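Local coordinates for SusD superfamily protein (Parabacteroides distasonis, PDB 3OTN) that probably binds carbohydrate or another nutrient at the bacterial outer membrane, as expected of a SusD-family lipoprotein, at residues E17-L22 with N112-E117; Y126-R131 with M424-L429; T230-Y235 with P241-K246; S294-D299 with Q388-A393. All blocks are in the same frame, centred on the assembly; numbering follows the deposited sequence. Where two conformers were deposited one is given.

Contact 1. Residues E17-L22 with N112-E117; sequences ESALAL and NGYMAE
Ala19, on helix 15-25, meets Tyr114 of helix 108-133 through its methyl group, oblique to the ring: CB of Ala19 lies 3.9 Å from CD2 of Tyr114, with CE2 at a like distance. Leu20 follows and takes the far end of the tyrosine: its N is 4.0 Å from Tyr114 CE2, while CD1 of Leu20 reaches 4.0 Å from Tyr114 OH. Leu20 has CG opposite its backbone N (chi1 -179°), which carries the isobutyl group past the phenol, the two side chains slanting across each other. Tyr114 is the one residue of 112-117 that touches 17-22; the two segments' closest CA atoms, of Leu20 and Tyr114, stand 7.4 Å apart. The tyrosine side chain also touches Lys16 and Thr23, and its ring edge has in plane OE2 of Glu117, whose other oxygen, OE1, is held by Arg184 and Tyr27. Leu100 of helix 79-100 backs Ala19, so the N-terminal helix is laid against the helical, TPR-like part of the SusD fold. Replacing Tyr114 by an alanine would probably open a gap under Ala19 and leave Leu20 without its partner. No hydrogen bond crosses between 17-22 and 112-117, so their attachment rests on apolar contact with one ring.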
loop_
_atom_site.group_PDB
_atom_site.type_symbol
_atom_site.label_atom_id
_atom_site.label_comp_id
_atom_site.label_asym_id
_atom_site.label_seq_id
_atom_site.Cartn_x
_atom_site.Cartn_y
_atom_site.Cartn_z
ATOM N N GLU A 17 -5.629 -19.180 24.700
ATOM C CA GLU A 17 -5.155 -19.726 23.436
ATOM C C GLU A 17 -6.237 -19.663 22.350
ATOM O O GLU A 17 -5.937 -19.346 21.212
ATOM C CB GLU A 17 -4.650 -21.171 23.604
ATOM C CG GLU A 17 -3.405 -21.331 24.452
ATOM C CD GLU A 17 -3.190 -22.788 24.847
ATOM O OE1 GLU A 17 -3.898 -23.262 25.763
ATOM O OE2 GLU A 17 -2.343 -23.447 24.213
ATOM N N SER A 18 -7.469 -19.961 22.723
ATOM C CA SER A 18 -8.596 -19.986 21.769
ATOM C C SER A 18 -8.895 -18.573 21.235
ATOM O O SER A 18 -8.999 -18.381 20.028
ATOM C CB SER A 18 -9.817 -20.619 22.403
ATOM O OG SER A 18 -10.894 -20.613 21.495
ATOM N N ALA A 19 -8.974 -17.607 22.147
ATOM C CA ALA A 19 -9.152 -16.186 21.812
ATOM C C ALA A 19 -8.006 -15.643 20.956
ATOM O O ALA A 19 -8.231 -14.932 20.010
ATOM C CB ALA A 19 -9.289 -15.344 23.134
ATOM N N LEU A 20 -6.760 -15.994 21.286
ATOM C CA LEU A 20 -5.608 -15.563 20.484
ATOM C C LEU A 20 -5.660 -16.127 19.045
ATOM O O LEU A 20 -5.369 -15.396 18.062
ATOM C CB LEU A 20 -4.296 -15.942 21.193
ATOM C CG LEU A 20 -2.964 -15.570 20.548
ATOM C CD1 LEU A 20 -2.877 -14.081 20.206
ATOM C CD2 LEU A 20 -1.818 -15.946 21.501
ATOM N N ALA A 21 -6.038 -17.404 18.931
ATOM C CA ALA A 21 -6.174 -18.056 17.630
ATOM C C ALA A 21 -7.263 -17.373 16.780
ATOM O O ALA A 21 -7.045 -17.085 15.593
ATOM C CB ALA A 21 -6.443 -19.586 17.793
ATOM N N LEU A 22 -8.402 -17.077 17.379
ATOM C CA LEU A 22 -9.466 -16.319 16.680
ATOM C C LEU A 22 -8.941 -14.967 16.212
ATOM O O LEU A 22 -9.152 -14.581 15.062
ATOM C CB LEU A 22 -10.667 -16.078 17.601
ATOM C CG LEU A 22 -11.557 -17.271 17.897
ATOM C CD1 LEU A 22 -12.390 -16.949 19.158
ATOM C CD2 LEU A 22 -12.434 -17.621 16.653
ATOM N N ASN A 112 -11.046 -7.205 25.010
ATOM C CA ASN A 112 -11.244 -5.885 24.374
ATOM C C ASN A 112 -10.134 -5.545 23.358
ATOM O O ASN A 112 -10.411 -5.085 22.244
ATOM C CB ASN A 112 -11.319 -4.808 25.475
ATOM C CG ASN A 112 -11.502 -3.386 24.928
ATOM O OD1 ASN A 112 -10.545 -2.735 24.492
ATOM N ND2 ASN A 112 -12.733 -2.885 25.003
ATOM N N GLY A 113 -8.884 -5.797 23.734
ATOM C CA GLY A 113 -7.736 -5.594 22.830
ATOM C C GLY A 113 -7.818 -6.432 21.591
ATOM O O GLY A 113 -7.646 -5.940 20.466
ATOM N N TYR A 114 -8.129 -7.706 21.803
ATOM C CA TYR A 114 -8.234 -8.643 20.722
ATOM C C TYR A 114 -9.316 -8.231 19.723
ATOM O O TYR A 114 -9.094 -8.289 18.532
ATOM C CB TYR A 114 -8.515 -10.042 21.264
ATOM C CG TYR A 114 -7.357 -10.763 21.932
ATOM C CD1 TYR A 114 -6.018 -10.406 21.711
ATOM C CD2 TYR A 114 -7.610 -11.873 22.749
ATOM C CE1 TYR A 114 -4.971 -11.098 22.326
ATOM C CE2 TYR A 114 -6.562 -12.579 23.370
ATOM C CZ TYR A 114 -5.252 -12.198 23.126
ATOM O OH TYR A 114 -4.233 -12.892 23.723
HETATM N N MSE A 115 -10.473 -7.798 20.230
HETATM C CA MSE A 115 -11.566 -7.408 19.362
HETATM C C MSE A 115 -11.198 -6.124 18.611
HETATM O O MSE A 115 -11.570 -5.970 17.442
HETATM C CB MSE A 115 -12.884 -7.294 20.146
HETATM C CG MSE A 115 -13.412 -8.653 20.652
HETATM SE SE MSE A 115 -15.068 -8.530 21.748
HETATM C CE MSE A 115 -14.436 -7.242 23.044
ATOM N N ALA A 116 -10.432 -5.238 19.253
ATOM C CA ALA A 116 -9.906 -4.039 18.575
ATOM C C ALA A 116 -9.005 -4.408 17.385
ATOM O O ALA A 116 -9.012 -3.738 16.347
ATOM C CB ALA A 116 -9.156 -3.118 19.579
ATOM N N GLU A 117 -8.204 -5.452 17.531
ATOM C CA GLU A 117 -7.303 -5.866 16.442
ATOM C C GLU A 117 -8.153 -6.325 15.227
ATOM O O GLU A 117 -7.840 -6.030 14.082
ATOM C CB GLU A 117 -6.369 -6.998 16.896
ATOM C CG GLU A 117 -5.386 -6.625 18.017
ATOM C CD GLU A 117 -4.501 -7.780 18.468
ATOM O OE1 GLU A 117 -3.999 -8.549 17.624
ATOM O OE2 GLU A 117 -4.306 -7.921 19.685
#

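Contact 2. Residues Y126-R131 with M424-L429; sequences YFYLVR and MWFDML
Arg131 lays its guanidinium flat on the ring of Phe426, the two planes 20° apart and CZ of Arg131 3.7 Å from the ring centroid, a stacked cation-pi contact. NH1 of Arg131 comes nearest, 3.2 Å from CD2 of Phe426, and CD of the same arginine adds a CH-pi contact over the ring. Phe426 turns its edge to Tyr128 in an offset edge-to-face pair, planes at 80°, with CE2 of Tyr128 3.8 Å from CE2 of Phe426. Leu429 sets CD1 3.5 Å from the carbonyl O of Arg131. These side chains join helix 108-133, in the N-terminal starch-binding-associated family region, to helix 424-431, in the RagB/SusD region of this SusD-family protein; the short segments run at 59° to each other. Behind the first shell, Phe127 covers the opposite face of the guanidinium, which is therefore sandwiched between two phenyl rings. A bend at chi3 folds the arginine back on its own helix, where NE donates to Phe127 O at 3.1 Å from above the carbonyl plane. Tyr128 also meets the ring of Phe33, and Leu48 touches Phe426. Farther out, Phe127 packs against Leu193 and Val197 of helix 187-202, whose Asp196 makes a long, weak ion pair with Arg131 NH1.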
loop_
_atom_site.group_PDB
_atom_site.type_symbol
_atom_site.label_atom_id
_atom_site.label_comp_id
_atom_site.label_asym_id
_atom_site.label_seq_id
_atom_site.Cartn_x
_atom_site.Cartn_y
_atom_site.Cartn_z
ATOM N N TYR A 126 -11.896 -3.714 4.058
ATOM C CA TYR A 126 -12.933 -2.950 3.395
ATOM C C TYR A 126 -12.412 -1.664 2.768
ATOM O O TYR A 126 -12.862 -1.288 1.694
ATOM C CB TYR A 126 -14.099 -2.620 4.336
ATOM C CG TYR A 126 -15.161 -3.678 4.332
ATOM C CD1 TYR A 126 -15.940 -3.907 3.183
ATOM C CD2 TYR A 126 -15.392 -4.455 5.450
ATOM C CE1 TYR A 126 -16.934 -4.876 3.180
ATOM C CE2 TYR A 126 -16.387 -5.414 5.471
ATOM C CZ TYR A 126 -17.137 -5.658 4.333
ATOM O OH TYR A 126 -18.107 -6.651 4.362
ATOM N N PHE A 127 -11.453 -1.011 3.423
ATOM C CA PHE A 127 -10.863 0.220 2.884
ATOM C C PHE A 127 -10.128 -0.060 1.587
ATOM O O PHE A 127 -10.185 0.765 0.690
ATOM C CB PHE A 127 -9.936 0.868 3.942
ATOM C CG PHE A 127 -9.413 2.230 3.581
ATOM C CD1 PHE A 127 -10.255 3.230 3.116
ATOM C CD2 PHE A 127 -8.081 2.537 3.790
ATOM C CE1 PHE A 127 -9.753 4.506 2.840
ATOM C CE2 PHE A 127 -7.569 3.802 3.533
ATOM C CZ PHE A 127 -8.398 4.782 3.031
ATOM N N TYR A 128 -9.437 -1.203 1.477
ATOM C CA TYR A 128 -8.826 -1.590 0.196
ATOM C C TYR A 128 -9.934 -1.900 -0.832
ATOM O O TYR A 128 -9.925 -1.351 -1.936
ATOM C CB TYR A 128 -7.865 -2.766 0.330
ATOM C CG TYR A 128 -6.521 -2.333 0.788
ATOM C CD1 TYR A 128 -6.306 -1.955 2.118
ATOM C CD2 TYR A 128 -5.474 -2.167 -0.122
ATOM C CE1 TYR A 128 -5.043 -1.498 2.550
ATOM C CE2 TYR A 128 -4.225 -1.733 0.295
ATOM C CZ TYR A 128 -4.003 -1.401 1.616
ATOM O OH TYR A 128 -2.748 -0.985 1.999
ATOM N N LEU A 129 -10.919 -2.712 -0.433
ATOM C CA LEU A 129 -12.025 -3.054 -1.345
ATOM C C LEU A 129 -12.746 -1.837 -1.935
ATOM O O LEU A 129 -12.959 -1.757 -3.176
ATOM C CB LEU A 129 -13.034 -3.969 -0.678
ATOM C CG LEU A 129 -12.614 -5.410 -0.477
ATOM C CD1 LEU A 129 -13.690 -6.045 0.435
ATOM C CD2 LEU A 129 -12.548 -6.153 -1.826
ATOM N N VAL A 130 -13.099 -0.872 -1.102
ATOM C CA VAL A 130 -13.871 0.279 -1.607
ATOM C C VAL A 130 -13.052 1.167 -2.512
ATOM O O VAL A 130 -13.599 1.721 -3.468
ATOM C CB VAL A 130 -14.575 1.167 -0.493
ATOM C CG1 VAL A 130 -15.679 0.374 0.234
ATOM C CG2 VAL A 130 -13.570 1.757 0.475
ATOM N N ARG A 131 -11.751 1.299 -2.240
ATOM C CA ARG A 131 -10.866 2.145 -3.068
ATOM C C ARG A 131 -10.578 1.536 -4.438
ATOM O O ARG A 131 -10.491 2.262 -5.414
ATOM C CB ARG A 131 -9.553 2.433 -2.343
ATOM C CG ARG A 131 -9.740 3.442 -1.202
ATOM C CD ARG A 131 -8.439 3.810 -0.553
ATOM N NE ARG A 131 -7.833 2.663 0.107
ATOM C CZ ARG A 131 -6.602 2.650 0.596
ATOM N NH1 ARG A 131 -5.824 3.729 0.519
ATOM N NH2 ARG A 131 -6.157 1.546 1.175
HETATM N N MSE A 424 0.579 5.666 -4.436
HETATM C CA MSE A 424 0.410 6.650 -5.486
HETATM C C MSE A 424 -0.956 6.502 -6.207
HETATM O O MSE A 424 -1.632 7.509 -6.486
HETATM C CB MSE A 424 1.587 6.530 -6.473
HETATM C CG MSE A 424 1.608 7.521 -7.577
HETATM SE SE MSE A 424 3.054 7.121 -8.833
HETATM C CE MSE A 424 4.569 7.712 -7.719
ATOM N N TRP A 425 -1.339 5.269 -6.544
ATOM C CA TRP A 425 -2.597 5.052 -7.280
ATOM C C TRP A 425 -3.780 5.576 -6.429
ATOM O O TRP A 425 -4.613 6.328 -6.917
ATOM C CB TRP A 425 -2.806 3.592 -7.663
ATOM C CG TRP A 425 -4.061 3.377 -8.472
ATOM C CD1 TRP A 425 -5.142 2.669 -8.093
ATOM C CD2 TRP A 425 -4.381 3.948 -9.743
ATOM N NE1 TRP A 425 -6.107 2.714 -9.057
ATOM C CE2 TRP A 425 -5.669 3.491 -10.088
ATOM C CE3 TRP A 425 -3.710 4.784 -10.621
ATOM C CZ2 TRP A 425 -6.294 3.853 -11.275
ATOM C CZ3 TRP A 425 -4.319 5.152 -11.789
ATOM C CH2 TRP A 425 -5.601 4.683 -12.112
ATOM N N PHE A 426 -3.795 5.206 -5.159
ATOM C CA PHE A 426 -4.815 5.708 -4.220
ATOM C C PHE A 426 -4.799 7.254 -4.074
ATOM O O PHE A 426 -5.864 7.876 -4.044
ATOM C CB PHE A 426 -4.665 5.050 -2.845
ATOM C CG PHE A 426 -4.979 3.556 -2.827
ATOM C CD1 PHE A 426 -6.005 3.018 -3.588
ATOM C CD2 PHE A 426 -4.228 2.706 -2.031
ATOM C CE1 PHE A 426 -6.292 1.646 -3.543
ATOM C CE2 PHE A 426 -4.497 1.354 -1.970
ATOM C CZ PHE A 426 -5.533 0.816 -2.726
ATOM N N ASP A 427 -3.614 7.865 -4.029
ATOM C CA ASP A 427 -3.529 9.354 -4.075
ATOM C C ASP A 427 -4.195 9.954 -5.346
ATOM O O ASP A 427 -4.968 10.922 -5.285
ATOM C CB ASP A 427 -2.074 9.828 -4.048
ATOM C CG ASP A 427 -1.399 9.633 -2.724
ATOM O OD1 ASP A 427 -2.018 9.217 -1.711
ATOM O OD2 ASP A 427 -0.183 9.942 -2.693
HETATM N N MSE A 428 -3.903 9.355 -6.483
HETATM C CA MSE A 428 -4.481 9.783 -7.747
HETATM C C MSE A 428 -6.020 9.697 -7.733
HETATM O O MSE A 428 -6.693 10.595 -8.227
HETATM C CB MSE A 428 -3.886 8.994 -8.923
HETATM C CG MSE A 428 -2.407 9.258 -9.174
HETATM SE SE MSE A 428 -1.731 8.059 -10.557
HETATM C CE MSE A 428 0.083 8.743 -10.841
ATOM N N LEU A 429 -6.567 8.638 -7.148
ATOM C CA LEU A 429 -8.022 8.457 -7.104
ATOM C C LEU A 429 -8.704 9.476 -6.166
ATOM O O LEU A 429 -9.764 10.012 -6.501
ATOM C CB LEU A 429 -8.370 7.033 -6.668
ATOM C CG LEU A 429 -7.970 5.889 -7.630
ATOM C CD1 LEU A 429 -8.480 4.556 -7.083
ATOM C CD2 LEU A 429 -8.490 6.120 -9.102
#

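Contact 3. Residues T230-Y235 with P241-K246; sequences TLFTDY and PSQNNK
Gln243, closing the 3-10 segment 241-243 that Pro241 opens, sends its amide to the ring of Phe232: NE2 of Gln243 lies 3.1 Å from CE1 of Phe232 and 3.6 Å from its CD1. The two side chains come from opposite directions, and the amide plane is turned 51° from the ring, with NE2 oblique to it. A bend at chi2 (-73°) in Gln243 curls the chain so that its nitrogen end, rather than its aliphatic part, does the touching. That same NE2 has a weak hydrogen bond to Ser237 OG, which may help to set the turn of the amide, and Ser237 also touches Phe232. Asn244 N then bonds back to Pro241 O at 3.0 Å. The side chains of Asn244 and Asn245 face other parts of the chain: the former bonds to Asp352 and Asn354, the latter to Gln254. Lys246 returns with its backbone, its O 3.8 Å from CZ of Phe232, while its N donates to Gln243 O at 3.2 Å. Phe232 also meets Phe249 edge-to-face, and its backbone N and O are bonded to Glu248 and Arg392. The second segment is a 3-10 segment running on, at Gln243, into a type II beta turn (Gln243 to Lys246), in the long connection between helix 210-225 and strand 249-253, with the connection folded back onto one of its own phenylalanines.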
loop_
_atom_site.group_PDB
_atom_site.type_symbol
_atom_site.label_atom_id
_atom_site.label_comp_id
_atom_site.label_asym_id
_atom_site.label_seq_id
_atom_site.Cartn_x
_atom_site.Cartn_y
_atom_site.Cartn_z
ATOM N N THR A 230 10.057 7.166 14.629
ATOM C CA THR A 230 11.094 8.113 14.238
ATOM C C THR A 230 11.366 7.910 12.764
ATOM O O THR A 230 11.178 6.809 12.245
ATOM C CB THR A 230 12.418 7.872 15.017
ATOM O OG1 THR A 230 12.746 6.483 14.942
ATOM C CG2 THR A 230 12.278 8.251 16.473
ATOM N N LEU A 231 11.754 8.980 12.087
ATOM C CA LEU A 231 12.124 8.914 10.680
ATOM C C LEU A 231 13.477 8.184 10.526
ATOM O O LEU A 231 14.391 8.379 11.321
ATOM C CB LEU A 231 12.221 10.320 10.092
ATOM C CG LEU A 231 10.919 11.065 9.798
ATOM C CD1 LEU A 231 11.243 12.505 9.310
ATOM C CD2 LEU A 231 10.061 10.330 8.784
ATOM N N PHE A 232 13.592 7.342 9.509
ATOM C CA PHE A 232 14.888 6.765 9.136
ATOM C C PHE A 232 15.770 7.882 8.603
ATOM O O PHE A 232 15.288 8.805 7.953
ATOM C CB PHE A 232 14.732 5.713 8.008
ATOM C CG PHE A 232 13.993 4.482 8.426
ATOM C CD1 PHE A 232 14.342 3.806 9.585
ATOM C CD2 PHE A 232 12.980 3.968 7.626
ATOM C CE1 PHE A 232 13.660 2.635 9.974
ATOM C CE2 PHE A 232 12.295 2.794 8.014
ATOM C CZ PHE A 232 12.633 2.152 9.180
ATOM N N THR A 233 17.063 7.790 8.861
ATOM C CA THR A 233 18.005 8.819 8.425
ATOM C C THR A 233 18.429 8.589 6.999
ATOM O O THR A 233 18.864 9.512 6.329
ATOM C CB THR A 233 19.238 8.877 9.355
ATOM O OG1 THR A 233 19.855 7.579 9.390
ATOM C CG2 THR A 233 18.792 9.247 10.745
ATOM N N ASP A 234 18.326 7.356 6.527
ATOM C CA ASP A 234 18.599 7.074 5.108
ATOM C C ASP A 234 17.638 6.040 4.523
ATOM O O ASP A 234 16.733 5.583 5.212
ATOM C CB ASP A 234 20.054 6.671 4.950
ATOM C CG ASP A 234 20.360 5.346 5.564
ATOM O OD1 ASP A 234 19.414 4.627 5.950
ATOM O OD2 ASP A 234 21.567 5.032 5.632
ATOM N N TYR A 235 17.840 5.668 3.269
ATOM C CA TYR A 235 16.890 4.824 2.537
ATOM C C TYR A 235 17.161 3.357 2.645
ATOM O O TYR A 235 16.274 2.567 2.371
ATOM C CB TYR A 235 16.853 5.240 1.075
ATOM C CG TYR A 235 16.507 6.707 0.960
ATOM C CD1 TYR A 235 15.289 7.201 1.447
ATOM C CD2 TYR A 235 17.385 7.607 0.393
ATOM C CE1 TYR A 235 14.971 8.556 1.359
ATOM C CE2 TYR A 235 17.080 8.960 0.296
ATOM C CZ TYR A 235 15.864 9.425 0.774
ATOM O OH TYR A 235 15.585 10.766 0.673
ATOM N N PRO A 241 16.144 -6.186 6.455
ATOM C CA PRO A 241 15.253 -6.991 7.316
ATOM C C PRO A 241 15.345 -6.700 8.829
ATOM O O PRO A 241 14.344 -6.849 9.552
ATOM C CB PRO A 241 15.701 -8.439 7.023
ATOM C CG PRO A 241 16.170 -8.398 5.598
ATOM C CD PRO A 241 16.841 -7.021 5.457
ATOM N N SER A 242 16.521 -6.295 9.305
ATOM C CA SER A 242 16.721 -5.963 10.713
ATOM C C SER A 242 15.852 -4.820 11.215
ATOM O O SER A 242 15.601 -4.736 12.417
ATOM C CB SER A 242 18.194 -5.614 11.012
ATOM O OG SER A 242 18.592 -4.456 10.276
ATOM N N GLN A 243 15.417 -3.945 10.303
ATOM C CA GLN A 243 14.496 -2.854 10.600
ATOM C C GLN A 243 13.000 -3.215 10.589
ATOM O O GLN A 243 12.188 -2.359 10.885
ATOM C CB GLN A 243 14.772 -1.663 9.668
ATOM C CG GLN A 243 16.153 -1.092 9.878
ATOM C CD GLN A 243 16.271 -0.317 11.187
ATOM O OE1 GLN A 243 16.630 -0.852 12.214
ATOM N NE2 GLN A 243 15.985 0.937 11.130
ATOM N N ASN A 244 12.652 -4.476 10.314
ATOM C CA ASN A 244 11.252 -4.954 10.330
ATOM C C ASN A 244 10.498 -4.567 11.629
ATOM O O ASN A 244 10.996 -4.828 12.720
ATOM C CB ASN A 244 11.211 -6.487 10.234
ATOM C CG ASN A 244 11.420 -7.048 8.807
ATOM O OD1 ASN A 244 11.558 -6.337 7.819
ATOM N ND2 ASN A 244 11.454 -8.365 8.736
ATOM N N ASN A 245 9.345 -3.904 11.484
ATOM C CA ASN A 245 8.445 -3.516 12.609
ATOM C C ASN A 245 8.984 -2.444 13.570
ATOM O O ASN A 245 8.426 -2.265 14.653
ATOM C CB ASN A 245 8.006 -4.757 13.410
ATOM C CG ASN A 245 7.429 -5.846 12.544
ATOM O OD1 ASN A 245 7.793 -7.035 12.671
ATOM N ND2 ASN A 245 6.493 -5.475 11.687
ATOM N N LYS A 246 10.061 -1.748 13.185
ATOM C CA LYS A 246 10.732 -0.749 14.016
ATOM C C LYS A 246 10.894 0.529 13.220
ATOM O O LYS A 246 10.689 0.562 12.005
ATOM C CB LYS A 246 12.171 -1.155 14.392
ATOM C CG LYS A 246 12.482 -2.576 14.734
ATOM C CD LYS A 246 13.793 -2.715 15.532
ATOM C CE LYS A 246 15.006 -2.069 14.887
ATOM N NZ LYS A 246 16.210 -2.196 15.763
#

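Contact 4. Residues S294-D299 with Q388-A393; sequences SFEKGD and QIRGRA. With EDO (1,2-ethanediol), chain S.
Arg390 reaches from helix 380-392 to Glu296, which opens a type II beta turn, Glu296 to Asp299, in the loop between helix 289-292 and strand 308-312 of the SusD-family region. From CB the arginine leaves with CG beside the backbone N, passes straight through chi2 and bends at chi3 (61°), bringing the guanidinium round to the carboxylate. NE is hydrogen-bonded outside the two segments. NH1 donates at 3.1 Å to the syn lone pair of Glu296 OE1, which is tilted from the guanidinium plane, while NH2 makes a weak bond of 3.4 Å to Glu296 OE2. The bridge is two-pronged but uneven, its planes 28° apart. Both nitrogens have further partners: NH1 a salt bridge to Glu409, NH2 a hydrogen bond to Ala396 O. A leucine in place of Arg390 would probably leave Glu296 and Glu409 without their shared countercharge and Ala396 O without its donor. Past the helix end, Ala393 packs its CB 3.4 Å from OD1 of Asp299, whose OD2 meets Arg301; backbone bonds between Ala393 and Lys300 tie the helix end to the loop. Upstream, Gln388 NE2 donates to O1 of a 1,2-ethanediol, probably from the crystallisation liquor, at 3.1 Å and 163°.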
loop_
_atom_site.group_PDB
_atom_site.type_symbol
_atom_site.label_atom_id
_atom_site.label_comp_id
_atom_site.label_asym_id
_atom_site.label_seq_id
_atom_site.Cartn_x
_atom_site.Cartn_y
_atom_site.Cartn_z
ATOM N N SER A 294 12.203 12.960 -13.491
ATOM C CA SER A 294 11.361 14.047 -12.941
ATOM C C SER A 294 11.751 14.545 -11.552
ATOM O O SER A 294 11.249 15.579 -11.111
ATOM C CB SER A 294 9.878 13.627 -12.900
ATOM O OG SER A 294 9.564 12.706 -11.872
ATOM N N PHE A 295 12.591 13.787 -10.843
ATOM C CA PHE A 295 13.076 14.183 -9.526
ATOM C C PHE A 295 13.937 15.442 -9.648
ATOM O O PHE A 295 14.614 15.632 -10.640
ATOM C CB PHE A 295 13.937 13.094 -8.878
ATOM C CG PHE A 295 13.160 11.926 -8.331
ATOM C CD1 PHE A 295 12.518 11.035 -9.183
ATOM C CD2 PHE A 295 13.167 11.651 -6.959
ATOM C CE1 PHE A 295 11.838 9.939 -8.683
ATOM C CE2 PHE A 295 12.488 10.555 -6.452
ATOM C CZ PHE A 295 11.830 9.697 -7.307
ATOM N N GLU A 296 13.927 16.248 -8.596
ATOM C CA GLU A 296 14.700 17.468 -8.518
ATOM C C GLU A 296 16.196 17.151 -8.727
ATOM O O GLU A 296 16.686 16.071 -8.329
ATOM C CB GLU A 296 14.438 18.116 -7.154
ATOM C CG GLU A 296 14.705 19.624 -7.059
ATOM C CD GLU A 296 14.209 20.208 -5.741
ATOM O OE1 GLU A 296 13.160 19.749 -5.206
ATOM O OE2 GLU A 296 14.867 21.142 -5.236
ATOM N N LYS A 297 16.904 18.050 -9.407
ATOM C CA LYS A 297 18.357 17.912 -9.622
ATOM C C LYS A 297 19.047 17.785 -8.273
ATOM O O LYS A 297 18.679 18.483 -7.330
ATOM C CB LYS A 297 18.916 19.111 -10.401
ATOM C CG LYS A 297 20.318 18.877 -10.994
ATOM N N GLY A 298 19.990 16.852 -8.146
ATOM C CA GLY A 298 20.684 16.636 -6.862
ATOM C C GLY A 298 19.924 15.857 -5.778
ATOM O O GLY A 298 20.385 15.741 -4.618
ATOM N N ASP A 299 18.767 15.304 -6.125
ATOM C CA ASP A 299 17.998 14.479 -5.153
ATOM C C ASP A 299 18.793 13.205 -4.793
ATOM O O ASP A 299 19.218 12.448 -5.679
ATOM C CB ASP A 299 16.636 14.134 -5.757
ATOM C CG ASP A 299 15.606 13.690 -4.725
ATOM O OD1 ASP A 299 15.912 12.806 -3.924
ATOM O OD2 ASP A 299 14.457 14.190 -4.768
ATOM N N GLN A 388 12.017 18.181 6.572
ATOM C CA GLN A 388 12.710 16.979 7.057
ATOM C C GLN A 388 12.832 15.949 5.930
ATOM O O GLN A 388 13.893 15.384 5.727
ATOM C CB GLN A 388 11.991 16.382 8.280
ATOM C CG GLN A 388 12.117 17.229 9.569
ATOM C CD GLN A 388 10.931 17.038 10.526
ATOM O OE1 GLN A 388 10.066 16.179 10.298
ATOM N NE2 GLN A 388 10.879 17.850 11.590
ATOM N N ILE A 389 11.736 15.728 5.189
ATOM C CA ILE A 389 11.706 14.761 4.073
ATOM C C ILE A 389 12.610 15.215 2.947
ATOM O O ILE A 389 13.393 14.440 2.426
ATOM C CB ILE A 389 10.232 14.413 3.644
ATOM C CG1 ILE A 389 9.531 13.712 4.838
ATOM C CG2 ILE A 389 10.201 13.547 2.374
ATOM C CD1 ILE A 389 8.007 13.704 4.761
ATOM N N ARG A 390 12.559 16.497 2.629
ATOM C CA ARG A 390 13.455 17.089 1.657
ATOM C C ARG A 390 14.924 17.011 2.110
ATOM O O ARG A 390 15.781 16.650 1.313
ATOM C CB ARG A 390 13.036 18.540 1.348
ATOM C CG ARG A 390 11.758 18.638 0.490
ATOM C CD ARG A 390 11.311 20.119 0.313
ATOM N NE ARG A 390 12.345 20.873 -0.362
ATOM C CZ ARG A 390 12.542 20.928 -1.688
ATOM N NH1 ARG A 390 11.731 20.328 -2.571
ATOM N NH2 ARG A 390 13.571 21.621 -2.145
ATOM N N GLY A 391 15.191 17.308 3.385
ATOM C CA GLY A 391 16.564 17.247 3.952
ATOM C C GLY A 391 17.204 15.861 3.886
ATOM O O GLY A 391 18.368 15.730 3.544
ATOM N N ARG A 392 16.437 14.824 4.216
ATOM C CA ARG A 392 16.881 13.459 4.034
ATOM C C ARG A 392 17.256 13.190 2.562
ATOM O O ARG A 392 18.216 12.473 2.299
ATOM C CB ARG A 392 15.802 12.500 4.498
ATOM C CG ARG A 392 16.165 11.042 4.331
ATOM C CD ARG A 392 15.188 10.167 5.025
ATOM N NE ARG A 392 13.809 10.282 4.560
ATOM C CZ ARG A 392 12.757 9.751 5.199
ATOM N NH1 ARG A 392 12.922 9.055 6.326
ATOM N NH2 ARG A 392 11.529 9.880 4.699
ATOM N N ALA A 393 16.511 13.782 1.619
ATOM C CA ALA A 393 16.836 13.671 0.184
ATOM C C ALA A 393 17.962 14.621 -0.299
ATOM O O ALA A 393 18.203 14.720 -1.504
ATOM C CB ALA A 393 15.571 13.864 -0.662
HETATM C C1 EDO S . 7.866 15.854 13.507
HETATM O O1 EDO S . 8.386 17.162 13.240
HETATM C C2 EDO S . 8.707 14.811 12.784
HETATM O O2 EDO S . 8.723 13.600 13.552
#

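How the contacts relate
Contacts 1 and 4 sit about 25 and 22 Å from the centre of the chain, on opposite sides of it, yet both are largely buried. Contact 2 is central, about 9 Å out, but only partly buried, and contact 3 has an exposed side at Lys246. Contacts 1 and 2 share helix 108-133, which meets the N-terminal helix at one level and helix 424-431 at another. Their chemistry differs: a single tyrosine against aliphatic groups in the first, a charge between aromatic rings in the second. Contact 4 relies on one salt bridge at its exposed rim and on packing at the helix end, contact 3 on a ring against polar groups. These last two touch, Arg392 NH1 probably donating to Phe232 O at 2.9 Å.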